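Local coordinates for capsule biosynthesis protein capD (Bacillus anthracis, PDB 3G9K), which cleaves the poly-gamma-D-glutamate capsule of the anthrax bacillus and transfers it, through a new amide bond, to meso-diaminopimelic acid in the peptidoglycan, at the interface of chains A and B. Residues are numbered along the deposited sequence; one frame, centred on the assembly and turned at random. Chains: chain A, Capsule biosynthesis protein capD; chain B, Capsule biosynthesis protein capD.

Contact 1: the interface of chains A and B. Residues chain A 152, 156-157, 159-160; chain B 29, 34.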
loop_
_atom_site.group_PDB
_atom_site.type_symbol
_atom_site.label_atom_id
_atom_site.label_comp_id
_atom_site.label_asym_id
_atom_site.label_seq_id
_atom_site.Cartn_x
_atom_site.Cartn_y
_atom_site.Cartn_z
ATOM N N ILE A 152 -10.013 -5.751 -19.774
ATOM C CA ILE A 152 -11.022 -4.798 -19.243
ATOM C C ILE A 152 -11.766 -3.966 -20.255
ATOM O O ILE A 152 -12.809 -3.422 -19.931
ATOM C CB ILE A 152 -10.390 -3.821 -18.200
ATOM C CG1 ILE A 152 -9.546 -2.718 -18.839
ATOM C CG2 ILE A 152 -9.539 -4.601 -17.229
ATOM C CD1 ILE A 152 -9.020 -1.708 -17.807
ATOM N N LYS A 156 -17.938 0.554 -21.906
ATOM C CA LYS A 156 -18.130 1.486 -20.792
ATOM C C LYS A 156 -16.908 2.416 -20.571
ATOM O O LYS A 156 -17.006 3.381 -19.815
ATOM C CB LYS A 156 -18.337 0.705 -19.488
ATOM C CG LYS A 156 -19.660 -0.082 -19.300
ATOM C CD LYS A 156 -19.941 -0.174 -17.780
ATOM C CE LYS A 156 -20.811 -1.352 -17.383
ATOM N NZ LYS A 156 -20.976 -1.457 -15.894
ATOM N N LEU A 157 -15.785 2.118 -21.228
ATOM C CA LEU A 157 -14.472 2.657 -20.853
ATOM C C LEU A 157 -13.910 3.663 -21.874
ATOM O O LEU A 157 -12.694 3.880 -21.969
ATOM C CB LEU A 157 -13.516 1.466 -20.622
ATOM C CG LEU A 157 -13.341 0.986 -19.191
ATOM C CD1 LEU A 157 -14.570 1.114 -18.298
ATOM C CD2 LEU A 157 -12.705 -0.400 -19.123
ATOM N N ILE A 159 -13.631 6.884 -22.045
ATOM C CA ILE A 159 -12.717 7.972 -21.576
ATOM C C ILE A 159 -11.253 7.576 -21.352
ATOM O O ILE A 159 -10.357 8.441 -21.428
ATOM C CB ILE A 159 -13.199 8.700 -20.307
ATOM C CG1 ILE A 159 -13.093 7.811 -19.052
ATOM C CG2 ILE A 159 -14.591 9.180 -20.444
ATOM C CD1 ILE A 159 -13.596 8.531 -17.814
ATOM N N PHE A 160 -11.019 6.298 -21.044
ATOM C CA PHE A 160 -9.680 5.759 -20.834
ATOM C C PHE A 160 -9.032 5.242 -22.105
ATOM O O PHE A 160 -7.817 5.035 -22.131
ATOM C CB PHE A 160 -9.739 4.601 -19.843
ATOM C CG PHE A 160 -10.367 4.972 -18.540
ATOM C CD1 PHE A 160 -9.689 5.793 -17.638
ATOM C CD2 PHE A 160 -11.631 4.514 -18.209
ATOM C CE1 PHE A 160 -10.267 6.131 -16.427
ATOM C CE2 PHE A 160 -12.217 4.848 -17.002
ATOM C CZ PHE A 160 -11.511 5.633 -16.086
ATOM N N TYR B 29 -16.781 -1.663 -13.921
ATOM C CA TYR B 29 -16.754 -0.215 -13.762
ATOM C C TYR B 29 -18.162 0.328 -13.695
ATOM O O TYR B 29 -18.996 0.022 -14.552
ATOM C CB TYR B 29 -16.042 0.367 -14.962
ATOM C CG TYR B 29 -15.948 1.854 -15.062
ATOM C CD1 TYR B 29 -14.881 2.538 -14.500
ATOM C CD2 TYR B 29 -16.847 2.575 -15.830
ATOM C CE1 TYR B 29 -14.751 3.911 -14.662
ATOM C CE2 TYR B 29 -16.730 3.931 -15.977
ATOM C CZ TYR B 29 -15.673 4.602 -15.388
ATOM O OH TYR B 29 -15.528 5.957 -15.582
ATOM N N PHE B 34 -13.753 1.784 -10.703
ATOM C CA PHE B 34 -13.443 0.390 -10.903
ATOM C C PHE B 34 -13.683 -0.409 -9.625
ATOM O O PHE B 34 -13.339 0.035 -8.536
ATOM C CB PHE B 34 -11.981 0.244 -11.396
ATOM C CG PHE B 34 -11.789 0.614 -12.853
ATOM C CD1 PHE B 34 -12.275 -0.205 -13.863
ATOM C CD2 PHE B 34 -11.156 1.774 -13.216
ATOM C CE1 PHE B 34 -12.150 0.156 -15.209
ATOM C CE2 PHE B 34 -10.996 2.126 -14.558
ATOM C CZ PHE B 34 -11.479 1.297 -15.554
HETATM O O HOH W 1 -18.632 -3.160 -16.006
#
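B:Tyr29 and B:Phe34 of the small chain enter a hydrophobic patch built by A:Leu157, A:Ile159 and A:Phe160 of the large chain, an example of how two halves of a cleaved precursor stay joined. The apolar contacts centre on the tyrosine ring. Methyl CD1 of A:Leu157 sits over one face of it in a CH-pi contact, 3.9 Å from the ring centroid and offset toward the rim. The other end of the ring is met by A:Phe160, whose edge carbon CE2 lies 3.6 Å from B:Tyr29 CE1; that tyrosine carbon lies in the plane of the phenylalanine ring. A:Ile159 packs its CG1 over the centre of one face of A:Phe160 and brings CD1 to 3.9 Å from the phenolic OH of B:Tyr29. The tyrosine ring turns its edge to the face of B:Phe34, CD1 standing over the centre. A:Leu157 CD2 approaches the edge of B:Phe34 in plane, 4.0 Å from CE1, and A:Phe160 CE2 lies 3.9 Å from B:Phe34 CE2.

The polar contacts use the tyrosine backbone. With CG turned beside its own N (chi1 -70°), the extended A:Lys156 chain passes alongside the carbonyl of B:Tyr29, CD and CE near its O, and ends with NZ hydrogen-bonded to that O at 2.8 Å. The C=O...N angle is 160°, the lysine amine nitrogen tilted 20° from the carbonyl plane. A water 2.9 Å from A:Lys156 NZ also bridges to the amide N of B:Tyr29, tying both backbone polar groups to one lysine.

In the fold, the short strands 29-30 and 33-34 of chain B lie against the end of helix 139-152, the following loop and 3-10 helix 158-160 of chain A.

Contact 2: the interface of chains A and B. Residues chain A 245, 248, 271, 279; chain B 83-84, 87.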
loop_
_atom_site.group_PDB
_atom_site.type_symbol
_atom_site.label_atom_id
_atom_site.label_comp_id
_atom_site.label_asym_id
_atom_site.label_seq_id
_atom_site.Cartn_x
_atom_site.Cartn_y
_atom_site.Cartn_z
ATOM N N LEU A 245 6.254 -9.850 8.107
ATOM C CA LEU A 245 7.343 -8.915 7.819
ATOM C C LEU A 245 8.282 -8.791 9.004
ATOM O O LEU A 245 9.501 -8.872 8.844
ATOM C CB LEU A 245 6.770 -7.537 7.459
ATOM C CG LEU A 245 7.741 -6.362 7.443
ATOM C CD1 LEU A 245 8.977 -6.612 6.568
ATOM C CD2 LEU A 245 6.955 -5.115 6.982
HETATM N N MSE A 248 10.417 -11.914 9.635
HETATM C CA MSE A 248 11.496 -11.910 8.648
HETATM C C MSE A 248 12.612 -10.917 8.988
HETATM O O MSE A 248 13.792 -11.240 8.842
HETATM C CB MSE A 248 10.955 -11.645 7.247
HETATM C CG MSE A 248 10.214 -12.816 6.630
HETATM SE SE MSE A 248 9.564 -12.515 4.850
HETATM C CE MSE A 248 11.207 -12.056 3.957
HETATM N N MSE A 271 18.097 -15.296 2.348
HETATM C CA MSE A 271 16.821 -14.579 2.350
HETATM C C MSE A 271 15.687 -15.511 1.935
HETATM O O MSE A 271 14.577 -15.430 2.480
HETATM C CB MSE A 271 16.868 -13.343 1.440
HETATM C CG MSE A 271 17.473 -12.099 2.089
HETATM SE SE MSE A 271 16.548 -11.573 3.743
HETATM C CE MSE A 271 17.670 -10.068 4.214
ATOM N N TYR A 279 6.746 -17.523 5.709
ATOM C CA TYR A 279 5.542 -17.785 4.911
ATOM C C TYR A 279 4.875 -19.077 5.361
ATOM O O TYR A 279 3.645 -19.162 5.422
ATOM C CB TYR A 279 5.845 -17.869 3.421
ATOM C CG TYR A 279 5.976 -16.517 2.716
ATOM C CD1 TYR A 279 5.272 -16.257 1.539
ATOM C CD2 TYR A 279 6.801 -15.509 3.227
ATOM C CE1 TYR A 279 5.395 -15.041 0.885
ATOM C CE2 TYR A 279 6.928 -14.278 2.575
ATOM C CZ TYR A 279 6.236 -14.056 1.405
ATOM O OH TYR A 279 6.354 -12.843 0.752
ATOM N N PRO B 83 6.611 -8.469 1.864
ATOM C CA PRO B 83 7.643 -8.593 2.898
ATOM C C PRO B 83 8.996 -9.041 2.385
ATOM O O PRO B 83 9.998 -8.736 3.000
ATOM C CB PRO B 83 7.061 -9.594 3.868
ATOM C CG PRO B 83 6.119 -10.372 3.092
ATOM C CD PRO B 83 5.549 -9.468 2.031
ATOM N N GLN B 84 9.019 -9.722 1.243
ATOM C CA GLN B 84 10.294 -10.016 0.545
ATOM C C GLN B 84 10.958 -8.784 -0.023
ATOM O O GLN B 84 12.152 -8.737 -0.155
ATOM C CB GLN B 84 10.080 -11.024 -0.572
ATOM C CG GLN B 84 9.717 -12.425 -0.037
ATOM C CD GLN B 84 9.854 -13.457 -1.113
ATOM O OE1 GLN B 84 8.865 -13.998 -1.609
ATOM N NE2 GLN B 84 11.072 -13.682 -1.534
ATOM N N THR B 87 12.072 -6.556 3.518
ATOM C CA THR B 87 13.045 -7.072 4.496
ATOM C C THR B 87 14.505 -6.739 4.163
ATOM O O THR B 87 15.176 -6.187 5.015
ATOM C CB THR B 87 12.839 -8.574 4.779
ATOM O OG1 THR B 87 11.577 -8.743 5.381
ATOM C CG2 THR B 87 13.930 -9.153 5.694
#
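The phenol ring of A:Tyr279 meets B:Pro83 and B:Gln84 with its hydroxyl end, while the selenium of A:Met248, a selenomethionine from the same chain, lies in plane at its edge. The ring and the B:Gln84 amide are turned almost perpendicular, their planes 88° apart. The phenolic OH touches the proline ring at CG, 3.4 Å away, and B:Gln84 CG at 3.5 Å, thus resting between neighbouring residues near the start of the small-chain helix. Carbon CE2 adds a looser contact to the same proline CG.

A:Met248 illustrates how a flexible side chain can fit a helix surface. Its selenium packs 4.0 Å from B:Pro83 CB, and a bend at the last torsion (chi3 57°) turns methyl CE toward B:Thr87, 3.9 Å from its CB. CA and CB of A:Leu245 reach the same proline CB. The side chains of A:Leu245 and B:Thr87 run past each other in opposite directions, bringing A:Leu245 CD1 to 3.6 Å from B:Thr87 OG1. Around the threonine, beside A:Met248, SE and CE of A:Met271 each come to 4.1 Å from methyl CG2.

The threonine hydroxyl lies back along its own helix, with OG1 beside the backbone N (chi1 -64°). There it donates a hydrogen bond to the carbonyl O of B:Pro83, one turn earlier, which fixes its rotation while OG1 still touches chain A. Oxygen OG1 of B:Thr87 lies 3.5 Å from A:Met248 CB.

About 36 Å separates the centres of the C-alpha atoms of contact 1 and contact 2, and they share neither residues nor secondary-structure elements. Contact 1 joins short small-chain strands to a helix end and the loop region after it, whereas contact 2 packs one small-chain helix against two large-chain helices. Both chains derive from a single precursor, so the two places probably preserve packing that existed within the uncleaved precursor. Held at widely spaced points, the small chain, which carries the nucleophilic threonine at its new N-terminus, is probably kept in register with the large chain.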